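Local atomic coordinates of neurogenic locus protein delta (Drosophila melanogaster, PDB entry 7ALK), a protein that acts as a ligand for the Notch receptor and is required for the correct separation of neural and epidermal cell lineages. Residues 40-45 against 111-116; 65-70 against 86-91. All blocks are in the same frame, centred on the assembly; numbering follows the deposited sequence.

Interaction 1 (40-45 against 111-116); sequences KTRFRV and WHDTNN. With NAG (2-acetamido-2-deoxy-beta-D-glucopyranose), chain B.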
ATOM      1  N   LYS A  40      17.891 -15.462  14.495  1.00 26.01           N
ATOM      2  CA  LYS A  40      18.103 -14.513  13.406  1.00 24.21           C
ATOM      3  C   LYS A  40      16.908 -14.583  12.461  1.00 22.39           C
ATOM      4  O   LYS A  40      16.781 -15.530  11.677  1.00 21.17           O
ATOM      5  CB  LYS A  40      19.411 -14.822  12.686  1.00 20.12           C
ATOM      6  CG  LYS A  40      20.567 -15.099  13.636  1.00 26.42           C
ATOM      7  CD  LYS A  40      21.892 -14.580  13.099  1.00 32.80           C
ATOM      8  CE  LYS A  40      21.932 -13.062  13.104  1.00 35.17           C
ATOM      9  NZ  LYS A  40      23.229 -12.530  12.606  1.00 28.07           N
ATOM     10  N   THR A  41      16.041 -13.576  12.522  1.00 18.47           N
ATOM     11  CA  THR A  41      14.704 -13.651  11.945  1.00 20.49           C
ATOM     12  C   THR A  41      14.644 -12.953  10.590  1.00 19.86           C
ATOM     13  O   THR A  41      14.981 -11.769  10.478  1.00 17.97           O
ATOM     14  CB  THR A  41      13.677 -13.033  12.895  1.00 21.70           C
ATOM     15  OG1 THR A  41      13.761 -13.676  14.173  1.00 24.51           O
ATOM     16  CG2 THR A  41      12.271 -13.194  12.338  1.00 20.06           C
ATOM     17  N   ARG A  42      14.203 -13.689   9.570  1.00 19.96           N
ATOM     18  CA  ARG A  42      13.781 -13.138   8.291  1.00 17.70           C
ATOM     19  C   ARG A  42      12.266 -13.264   8.177  1.00 20.66           C
ATOM     20  O   ARG A  42      11.591 -13.774   9.076  1.00 19.77           O
ATOM     21  CB  ARG A  42      14.468 -13.851   7.122  1.00 17.70           C
ATOM     22  CG  ARG A  42      15.975 -13.899   7.207  1.00 17.57           C
ATOM     23  CD  ARG A  42      16.563 -14.787   6.119  1.00 18.77           C
ATOM     24  NE  ARG A  42      16.405 -14.222   4.785  1.00 22.86           N
ATOM     25  CZ  ARG A  42      16.859 -14.789   3.675  1.00 24.31           C
ATOM     26  NH1 ARG A  42      17.484 -15.956   3.700  1.00 19.54           N
ATOM     27  NH2 ARG A  42      16.690 -14.167   2.512  1.00 19.45           N
ATOM     28  N   PHE A  43      11.729 -12.801   7.052  1.00 15.26           N
ATOM     29  CA  PHE A  43      10.305 -12.925   6.782  1.00 13.53           C
ATOM     30  C   PHE A  43      10.084 -13.257   5.316  1.00 15.76           C
ATOM     31  O   PHE A  43      10.888 -12.900   4.450  1.00 15.56           O
ATOM     32  CB  PHE A  43       9.533 -11.645   7.139  1.00 13.22           C
ATOM     33  CG  PHE A  43       9.619 -11.265   8.589  1.00 13.83           C
ATOM     34  CD1 PHE A  43       8.693 -11.746   9.498  1.00 16.93           C
ATOM     35  CD2 PHE A  43      10.615 -10.416   9.041  1.00 15.11           C
ATOM     36  CE1 PHE A  43       8.765 -11.398  10.833  1.00 20.65           C
ATOM     37  CE2 PHE A  43      10.691 -10.063  10.374  1.00 16.16           C
ATOM     38  CZ  PHE A  43       9.764 -10.555  11.270  1.00 21.58           C
ATOM     39  N   ARG A  44       8.985 -13.958   5.052  1.00 18.10           N
ATOM     40  CA  ARG A  44       8.494 -14.183   3.700  1.00 16.86           C
ATOM     41  C   ARG A  44       7.033 -13.775   3.657  1.00 16.12           C
ATOM     42  O   ARG A  44       6.243 -14.191   4.511  1.00 16.31           O
ATOM     43  CB  ARG A  44       8.650 -15.645   3.267  1.00 14.46           C
ATOM     44  CG  ARG A  44       8.168 -15.902   1.847  1.00 17.29           C
ATOM     45  CD  ARG A  44       8.137 -17.383   1.513  1.00 24.52           C
ATOM     46  NE  ARG A  44       9.471 -17.956   1.375  1.00 21.53           N
ATOM     47  CZ  ARG A  44      10.093 -18.131   0.218  1.00 19.92           C
ATOM     48  NH1 ARG A  44       9.545 -17.756  -0.926  1.00 19.24           N
ATOM     49  NH2 ARG A  44      11.296 -18.700   0.207  1.00 23.58           N
ATOM     50  N   VAL A  45       6.677 -12.953   2.675  1.00 18.62           N
ATOM     51  CA  VAL A  45       5.321 -12.440   2.522  1.00 16.79           C
ATOM     52  C   VAL A  45       4.821 -12.829   1.140  1.00 16.37           C
ATOM     53  O   VAL A  45       5.427 -12.455   0.126  1.00 17.02           O
ATOM     54  CB  VAL A  45       5.256 -10.919   2.718  1.00 17.46           C
ATOM     55  CG1 VAL A  45       3.826 -10.437   2.576  1.00 17.26           C
ATOM     56  CG2 VAL A  45       5.819 -10.533   4.076  1.00 17.00           C
ATOM     57  N   TRP A 111      10.972 -16.623   9.771  1.00 23.70           N
ATOM     58  CA  TRP A 111      11.937 -17.701   9.612  1.00 22.88           C
ATOM     59  C   TRP A 111      13.234 -17.382  10.338  1.00 22.81           C
ATOM     60  O   TRP A 111      13.654 -16.226  10.424  1.00 19.99           O
ATOM     61  CB  TRP A 111      12.251 -17.960   8.134  1.00 19.11           C
ATOM     62  CG  TRP A 111      11.238 -18.795   7.435  1.00 18.94           C
ATOM     63  CD1 TRP A 111      10.026 -18.388   6.966  1.00 18.20           C
ATOM     64  CD2 TRP A 111      11.349 -20.186   7.113  1.00 21.84           C
ATOM     65  NE1 TRP A 111       9.372 -19.440   6.372  1.00 21.94           N
ATOM     66  CE2 TRP A 111      10.164 -20.556   6.450  1.00 18.81           C
ATOM     67  CE3 TRP A 111      12.336 -21.154   7.323  1.00 22.91           C
ATOM     68  CZ2 TRP A 111       9.937 -21.853   5.996  1.00 20.28           C
ATOM     69  CZ3 TRP A 111      12.109 -22.440   6.871  1.00 24.00           C
ATOM     70  CH2 TRP A 111      10.920 -22.778   6.214  1.00 27.46           C
ATOM     71  N   HIS A 112      13.864 -18.430  10.860  1.00 21.13           N
ATOM     72  CA  HIS A 112      15.230 -18.351  11.349  1.00 20.98           C
ATOM     73  C   HIS A 112      16.189 -18.702  10.219  1.00 23.51           C
ATOM     74  O   HIS A 112      15.872 -19.509   9.341  1.00 20.53           O
ATOM     75  CB  HIS A 112      15.444 -19.296  12.532  1.00 26.02           C
ATOM     76  CG  HIS A 112      16.881 -19.476  12.912  1.00 25.21           C
ATOM     77  ND1 HIS A 112      17.581 -18.542  13.645  1.00 27.70           N
ATOM     78  CD2 HIS A 112      17.753 -20.479  12.654  1.00 21.74           C
ATOM     79  CE1 HIS A 112      18.820 -18.963  13.826  1.00 24.88           C
ATOM     80  NE2 HIS A 112      18.949 -20.137  13.234  1.00 22.23           N
ATOM     81  N   ASP A 113      17.365 -18.079  10.239  1.00 20.39           N
ATOM     82  CA  ASP A 113      18.343 -18.286   9.174  1.00 18.44           C
ATOM     83  C   ASP A 113      19.717 -17.891   9.687  1.00 19.72           C
ATOM     84  O   ASP A 113      19.932 -16.729  10.046  1.00 23.10           O
ATOM     85  CB  ASP A 113      17.972 -17.469   7.937  1.00 16.94           C
ATOM     86  CG  ASP A 113      18.397 -18.136   6.645  1.00 19.34           C
ATOM     87  OD1 ASP A 113      18.688 -19.350   6.670  1.00 18.47           O
ATOM     88  OD2 ASP A 113      18.439 -17.446   5.603  1.00 18.98           O
ATOM     89  N   THR A 114      20.643 -18.847   9.722  1.00 16.91           N
ATOM     90  CA  THR A 114      22.003 -18.545  10.131  1.00 17.86           C
ATOM     91  C   THR A 114      22.722 -17.764   9.032  1.00 24.39           C
ATOM     92  O   THR A 114      22.260 -17.671   7.890  1.00 24.81           O
ATOM     93  CB  THR A 114      22.764 -19.828  10.465  1.00 13.46           C
ATOM     94  OG1 THR A 114      22.808 -20.674   9.310  1.00 17.46           O
ATOM     95  CG2 THR A 114      22.082 -20.568  11.604  1.00 14.20           C
ATOM     96  N   ASN A 115      23.872 -17.195   9.388  1.00 21.98           N
ATOM     97  CA  ASN A 115      24.580 -16.316   8.468  1.00 22.75           C
ATOM     98  C   ASN A 115      26.057 -16.213   8.832  1.00 28.06           C
ATOM     99  O   ASN A 115      26.600 -15.109   8.943  1.00 32.75           O
ATOM    100  CB  ASN A 115      23.921 -14.934   8.462  1.00 25.11           C
ATOM    101  CG  ASN A 115      24.307 -14.098   7.256  1.00 27.95           C
ATOM    102  OD1 ASN A 115      25.228 -14.440   6.515  1.00 27.07           O
ATOM    103  ND2 ASN A 115      23.599 -12.988   7.057  1.00 27.76           N
ATOM    104  N   ASN A 116      26.717 -17.354   9.019  1.00 26.24           N
ATOM    105  CA  ASN A 116      28.149 -17.386   9.283  1.00 22.16           C
ATOM    106  C   ASN A 116      28.908 -17.401   7.962  1.00 25.59           C
ATOM    107  O   ASN A 116      28.668 -18.263   7.110  1.00 24.21           O
ATOM    108  CB  ASN A 116      28.523 -18.607  10.124  1.00 26.14           C
ATOM    109  CG  ASN A 116      27.914 -18.567  11.512  1.00 30.76           C
ATOM    110  OD1 ASN A 116      28.438 -17.912  12.413  1.00 36.26           O
ATOM    111  ND2 ASN A 116      26.806 -19.277  11.696  1.00 28.82           N
TER
HETATM  112  C1  NAG B   1      23.890 -12.113   5.953  1.00 26.76           C
HETATM  113  C2  NAG B   1      22.766 -11.135   5.662  1.00 29.70           C
HETATM  114  C3  NAG B   1      23.137 -10.256   4.476  1.00 32.68           C
HETATM  115  C4  NAG B   1      24.466  -9.551   4.733  1.00 29.52           C
HETATM  116  C5  NAG B   1      25.550 -10.527   5.199  1.00 32.99           C
HETATM  117  C6  NAG B   1      26.754  -9.811   5.763  1.00 32.63           C
HETATM  118  C7  NAG B   1      21.211 -12.598   4.404  1.00 32.09           C
HETATM  119  C8  NAG B   1      19.827 -13.172   4.374  1.00 25.05           C
HETATM  120  N2  NAG B   1      21.489 -11.800   5.443  1.00 30.08           N
HETATM  121  O3  NAG B   1      22.094  -9.309   4.268  1.00 36.21           O
HETATM  122  O4  NAG B   1      24.938  -8.940   3.537  1.00 25.95           O
HETATM  123  O5  NAG B   1      25.078 -11.392   6.246  1.00 32.41           O
HETATM  124  O6  NAG B   1      26.418  -9.104   6.950  1.00 32.13           O
HETATM  125  O7  NAG B   1      22.036 -12.855   3.530  1.00 37.63           O
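Arg-42 and Trp-111 form an antiparallel hydrogen-bonded pair: Arg-42 N donates to Trp-111 O at 2.7 Å, and Trp-111 N returns a bond to Arg-42 O at 3.0 Å. Two residues further along, Asp-113 N bonds to Lys-40 O, while Lys-40 N approaches the edge of the His-112 ring and makes a weak bond to ND1. Thr-41 and His-112 are the non-hydrogen-bonded pair between, and their CA atoms each direct a C-H toward a carbonyl oxygen of the facing strand. These strands, 40-48 and 103-113, are the central pair of a four-stranded antiparallel sheet in the C2-like domain at the N terminus of this Notch ligand. The charged contact lies on the face that carries Trp-111. The Arg-42 chain bends at chi3 (69°), which sets NE, bonded to Thr-67 O. Arg-42 NH1 forms a salt bridge with Asp-113 OD2 at 2.6 Å, the guanidinium and carboxylate planes being 15° apart. The glycan on Asn-115, joined through ND2, lays its acetamide methyl C8 over the centre of one guanidinium face, 3.5 Å from Arg-42 CZ. An alanine in place of Arg-42 would probably leave the Asp-113 carboxylate without this cationic mate and the sugar methyl without the flat surface beneath it.

Interaction 2 (65-70 against 86-91); sequences VITPIL and KGFTNP. With NAG (2-acetamido-2-deoxy-beta-D-glucopyranose), chain B; BMA (beta-D-mannopyranose), chain C.
Phe-88 has CG anti to its backbone N (chi1 163°), and its ring is met by Thr-67 and Leu-70; Lys-86 likewise has CG anti to N and then runs extended, carrying NZ to Ile-69 O. Both segments belong to the C2-like domain, where the loop 86-91, leading into strand 92-95, packs against the irregular part of strand 63-72. Thr-67 CG2 lies over one face of the Phe-88 ring as a CH-pi contact, 3.9 Å from the centroid and 20° off the normal, displaced toward the CD1 side of the ring. Thr-67 OG1 is bonded to Phe-43 O on the neighbouring strand, which helps hold chi1 and so keeps CG2 over the ring. Over the opposite face, toward the rim, comes the backbone N of Asn-90. Leu-70 crosses the Phe-88 side chain at about a right angle, with Leu-70 CD1 3.9 Å from Phe-88 CE2. Pro-68 meets the start of the aromatic side chain instead, its CD lying 4.1 Å from Phe-88 CB. The polar part is gathered at the lysine tip. Lys-86 NZ bonds to Ile-69 O at 2.9 Å, tilted 19° from the carbonyl plane. Lys-86 NZ also donates to NAG O3, on the Asn-115-linked sugar, at 3.1 Å.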
ATOM      1  N   VAL A  65       7.582 -12.021  -1.735  1.00 19.56           N
ATOM      2  CA  VAL A  65       8.697 -11.196  -1.279  1.00 22.51           C
ATOM      3  C   VAL A  65       9.469 -11.924  -0.187  1.00 20.41           C
ATOM      4  O   VAL A  65       8.881 -12.537   0.713  1.00 15.89           O
ATOM      5  CB  VAL A  65       8.192  -9.826  -0.788  1.00 17.63           C
ATOM      6  CG1 VAL A  65       9.338  -8.996  -0.231  1.00 15.53           C
ATOM      7  CG2 VAL A  65       7.505  -9.085  -1.919  1.00 18.59           C
ATOM      8  N   ILE A  66      10.796 -11.854  -0.266  1.00 23.52           N
ATOM      9  CA  ILE A  66      11.691 -12.418   0.737  1.00 21.26           C
ATOM     10  C   ILE A  66      12.456 -11.271   1.382  1.00 16.53           C
ATOM     11  O   ILE A  66      12.961 -10.385   0.683  1.00 22.11           O
ATOM     12  CB  ILE A  66      12.656 -13.449   0.120  1.00 22.26           C
ATOM     13  CG1 ILE A  66      11.992 -14.822   0.043  1.00 20.83           C
ATOM     14  CG2 ILE A  66      13.936 -13.543   0.928  1.00 20.75           C
ATOM     15  CD1 ILE A  66      12.948 -15.929  -0.331  1.00 21.45           C
ATOM     16  N   THR A  67      12.540 -11.289   2.711  1.00 16.55           N
ATOM     17  CA  THR A  67      13.164 -10.258   3.527  1.00 15.51           C
ATOM     18  C   THR A  67      14.532 -10.711   4.022  1.00 18.19           C
ATOM     19  O   THR A  67      14.697 -11.872   4.412  1.00 21.65           O
ATOM     20  CB  THR A  67      12.279  -9.925   4.731  1.00 15.23           C
ATOM     21  OG1 THR A  67      10.919  -9.788   4.302  1.00 14.41           O
ATOM     22  CG2 THR A  67      12.722  -8.631   5.383  1.00 17.81           C
ATOM     23  N   PRO A  68      15.537  -9.838   4.012  1.00 19.37           N
ATOM     24  CA  PRO A  68      16.820 -10.181   4.638  1.00 19.50           C
ATOM     25  C   PRO A  68      16.690 -10.232   6.154  1.00 17.09           C
ATOM     26  O   PRO A  68      15.672  -9.853   6.735  1.00 19.14           O
ATOM     27  CB  PRO A  68      17.752  -9.052   4.189  1.00 21.31           C
ATOM     28  CG  PRO A  68      16.840  -7.910   3.889  1.00 19.22           C
ATOM     29  CD  PRO A  68      15.587  -8.529   3.336  1.00 21.02           C
ATOM     30  N   ILE A  69      17.753 -10.716   6.797  1.00 20.19           N
ATOM     31  CA  ILE A  69      17.778 -10.848   8.251  1.00 20.83           C
ATOM     32  C   ILE A  69      17.660  -9.468   8.885  1.00 22.10           C
ATOM     33  O   ILE A  69      18.611  -8.680   8.867  1.00 22.18           O
ATOM     34  CB  ILE A  69      19.055 -11.564   8.733  1.00 19.81           C
ATOM     35  CG1 ILE A  69      19.258 -12.875   7.973  1.00 17.81           C
ATOM     36  CG2 ILE A  69      18.981 -11.825  10.229  1.00 21.21           C
ATOM     37  CD1 ILE A  69      20.422 -13.701   8.473  1.00 18.74           C
ATOM     38  N   LEU A  70      16.490  -9.168   9.452  1.00 21.48           N
ATOM     39  CA  LEU A  70      16.236  -7.852  10.024  1.00 20.01           C
ATOM     40  C   LEU A  70      16.692  -7.728  11.471  1.00 22.65           C
ATOM     41  O   LEU A  70      17.100  -6.638  11.887  1.00 29.37           O
ATOM     42  CB  LEU A  70      14.745  -7.513   9.937  1.00 17.78           C
ATOM     43  CG  LEU A  70      14.135  -7.488   8.536  1.00 19.45           C
ATOM     44  CD1 LEU A  70      12.738  -6.896   8.578  1.00 19.80           C
ATOM     45  CD2 LEU A  70      15.021  -6.709   7.576  1.00 22.48           C
ATOM     46  N   LYS A  86      18.696  -1.655   5.208  1.00 56.38           N
ATOM     47  CA  LYS A  86      19.394  -2.897   4.866  1.00 47.08           C
ATOM     48  C   LYS A  86      18.854  -3.476   3.559  1.00 47.58           C
ATOM     49  O   LYS A  86      18.759  -4.693   3.389  1.00 45.71           O
ATOM     50  CB  LYS A  86      19.313  -3.927   5.997  1.00 43.27           C
ATOM     51  CG  LYS A  86      20.480  -4.903   6.026  1.00 40.14           C
ATOM     52  CD  LYS A  86      20.090  -6.229   6.660  1.00 34.16           C
ATOM     53  CE  LYS A  86      21.260  -7.201   6.650  1.00 31.36           C
ATOM     54  NZ  LYS A  86      20.839  -8.591   6.985  1.00 23.92           N
ATOM     55  N   GLY A  87      18.498  -2.593   2.628  1.00 49.45           N
ATOM     56  CA  GLY A  87      17.940  -2.992   1.353  1.00 39.42           C
ATOM     57  C   GLY A  87      16.475  -3.363   1.378  1.00 46.79           C
ATOM     58  O   GLY A  87      15.918  -3.683   0.321  1.00 54.95           O
ATOM     59  N   PHE A  88      15.830  -3.325   2.541  1.00 44.25           N
ATOM     60  CA  PHE A  88      14.440  -3.731   2.691  1.00 40.44           C
ATOM     61  C   PHE A  88      13.556  -2.508   2.897  1.00 41.05           C
ATOM     62  O   PHE A  88      13.917  -1.587   3.636  1.00 46.05           O
ATOM     63  CB  PHE A  88      14.282  -4.700   3.865  1.00 33.76           C
ATOM     64  CG  PHE A  88      12.867  -4.844   4.346  1.00 35.54           C
ATOM     65  CD1 PHE A  88      11.938  -5.549   3.600  1.00 29.74           C
ATOM     66  CD2 PHE A  88      12.468  -4.282   5.548  1.00 33.12           C
ATOM     67  CE1 PHE A  88      10.637  -5.686   4.041  1.00 25.59           C
ATOM     68  CE2 PHE A  88      11.168  -4.416   5.994  1.00 24.23           C
ATOM     69  CZ  PHE A  88      10.252  -5.118   5.239  1.00 23.92           C
ATOM     70  N   THR A  89      12.397  -2.510   2.246  1.00 34.77           N
ATOM     71  CA  THR A  89      11.448  -1.406   2.313  1.00 35.09           C
ATOM     72  C   THR A  89      10.251  -1.803   3.168  1.00 31.49           C
ATOM     73  O   THR A  89       9.651  -2.861   2.951  1.00 25.66           O
ATOM     74  CB  THR A  89      10.980  -0.995   0.914  1.00 35.78           C
ATOM     75  OG1 THR A  89      12.116  -0.668   0.105  1.00 46.35           O
ATOM     76  CG2 THR A  89      10.054   0.211   0.993  1.00 29.20           C
ATOM     77  N   ASN A  90       9.912  -0.952   4.132  1.00 28.05           N
ATOM     78  CA  ASN A  90       8.755  -1.151   5.000  1.00 22.66           C
ATOM     79  C   ASN A  90       7.939   0.132   4.941  1.00 25.51           C
ATOM     80  O   ASN A  90       8.477   1.216   5.244  1.00 29.57           O
ATOM     81  CB  ASN A  90       9.191  -1.469   6.433  1.00 23.77           C
ATOM     82  CG  ASN A  90       8.086  -2.100   7.259  1.00 25.65           C
ATOM     83  OD1 ASN A  90       7.038  -2.476   6.738  1.00 22.31           O
ATOM     84  ND2 ASN A  90       8.321  -2.222   8.560  1.00 27.76           N
ATOM     85  N   PRO A  91       6.650   0.080   4.562  1.00 28.25           N
ATOM     86  CA  PRO A  91       5.829  -1.092   4.225  1.00 30.29           C
ATOM     87  C   PRO A  91       6.205  -1.785   2.916  1.00 28.14           C
ATOM     88  O   PRO A  91       6.822  -1.180   2.038  1.00 28.14           O
ATOM     89  CB  PRO A  91       4.411  -0.508   4.118  1.00 27.26           C
ATOM     90  CG  PRO A  91       4.472   0.814   4.812  1.00 26.22           C
ATOM     91  CD  PRO A  91       5.851   1.316   4.557  1.00 24.35           C
TER
HETATM   92  C1  NAG B   1      23.890 -12.113   5.953  1.00 26.76           C
HETATM   93  C2  NAG B   1      22.766 -11.135   5.662  1.00 29.70           C
HETATM   94  C3  NAG B   1      23.137 -10.256   4.476  1.00 32.68           C
HETATM   95  C4  NAG B   1      24.466  -9.551   4.733  1.00 29.52           C
HETATM   96  C5  NAG B   1      25.550 -10.527   5.199  1.00 32.99           C
HETATM   97  C6  NAG B   1      26.754  -9.811   5.763  1.00 32.63           C
HETATM   98  C7  NAG B   1      21.211 -12.598   4.404  1.00 32.09           C
HETATM   99  C8  NAG B   1      19.827 -13.172   4.374  1.00 25.05           C
HETATM  100  N2  NAG B   1      21.489 -11.800   5.443  1.00 30.08           N
HETATM  101  O3  NAG B   1      22.094  -9.309   4.268  1.00 36.21           O
HETATM  102  O4  NAG B   1      24.938  -8.940   3.537  1.00 25.95           O
HETATM  103  O5  NAG B   1      25.078 -11.392   6.246  1.00 32.41           O
HETATM  104  O6  NAG B   1      26.418  -9.104   6.950  1.00 32.13           O
HETATM  105  O7  NAG B   1      22.036 -12.855   3.530  1.00 37.63           O
HETATM  106  C1  BMA C   3      23.350  -3.094   0.963  1.00 38.32           C
HETATM  107  C2  BMA C   3      22.039  -2.435   0.504  1.00 38.33           C
HETATM  108  C3  BMA C   3      22.332  -1.300  -0.462  1.00 41.48           C
HETATM  109  C4  BMA C   3      23.345  -0.328   0.156  1.00 44.89           C
HETATM  110  C5  BMA C   3      24.631  -1.091   0.514  1.00 43.23           C
HETATM  111  C6  BMA C   3      25.681  -0.210   1.182  1.00 39.82           C
HETATM  112  O2  BMA C   3      21.370  -1.849   1.613  1.00 37.99           O
HETATM  113  O3  BMA C   3      21.136  -0.612  -0.828  1.00 49.29           O
HETATM  114  O4  BMA C   3      23.643   0.723  -0.754  1.00 52.16           O
HETATM  115  O5  BMA C   3      24.296  -2.144   1.431  1.00 44.94           O
HETATM  116  O6  BMA C   3      26.121  -0.850   2.386  1.00 41.17           O

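In the fold
Interactions 1 and 2 have centres 11 Å apart, both within the C2-like domain, and the second is nested along the chain inside the loop that the first closes. Their strands, 40-48 and 63-72, are neighbours in one sheet, joined by probable hydrogen bonds from Thr-67 N to Phe-43 O and from Val-65 N to Val-45 O, both 2.9 Å. The first N-acetylglucosamine on Asn-115 bridges the two contacts: its acetamide group also packs against Ile-69, whose CG1 is 3.5 Å from the sugar N2. O2 of a beta-mannose, probably of the same glycan, lies 3.1 Å from Gly-87 N. The sugars thus lie against the protein surface beside both contacts.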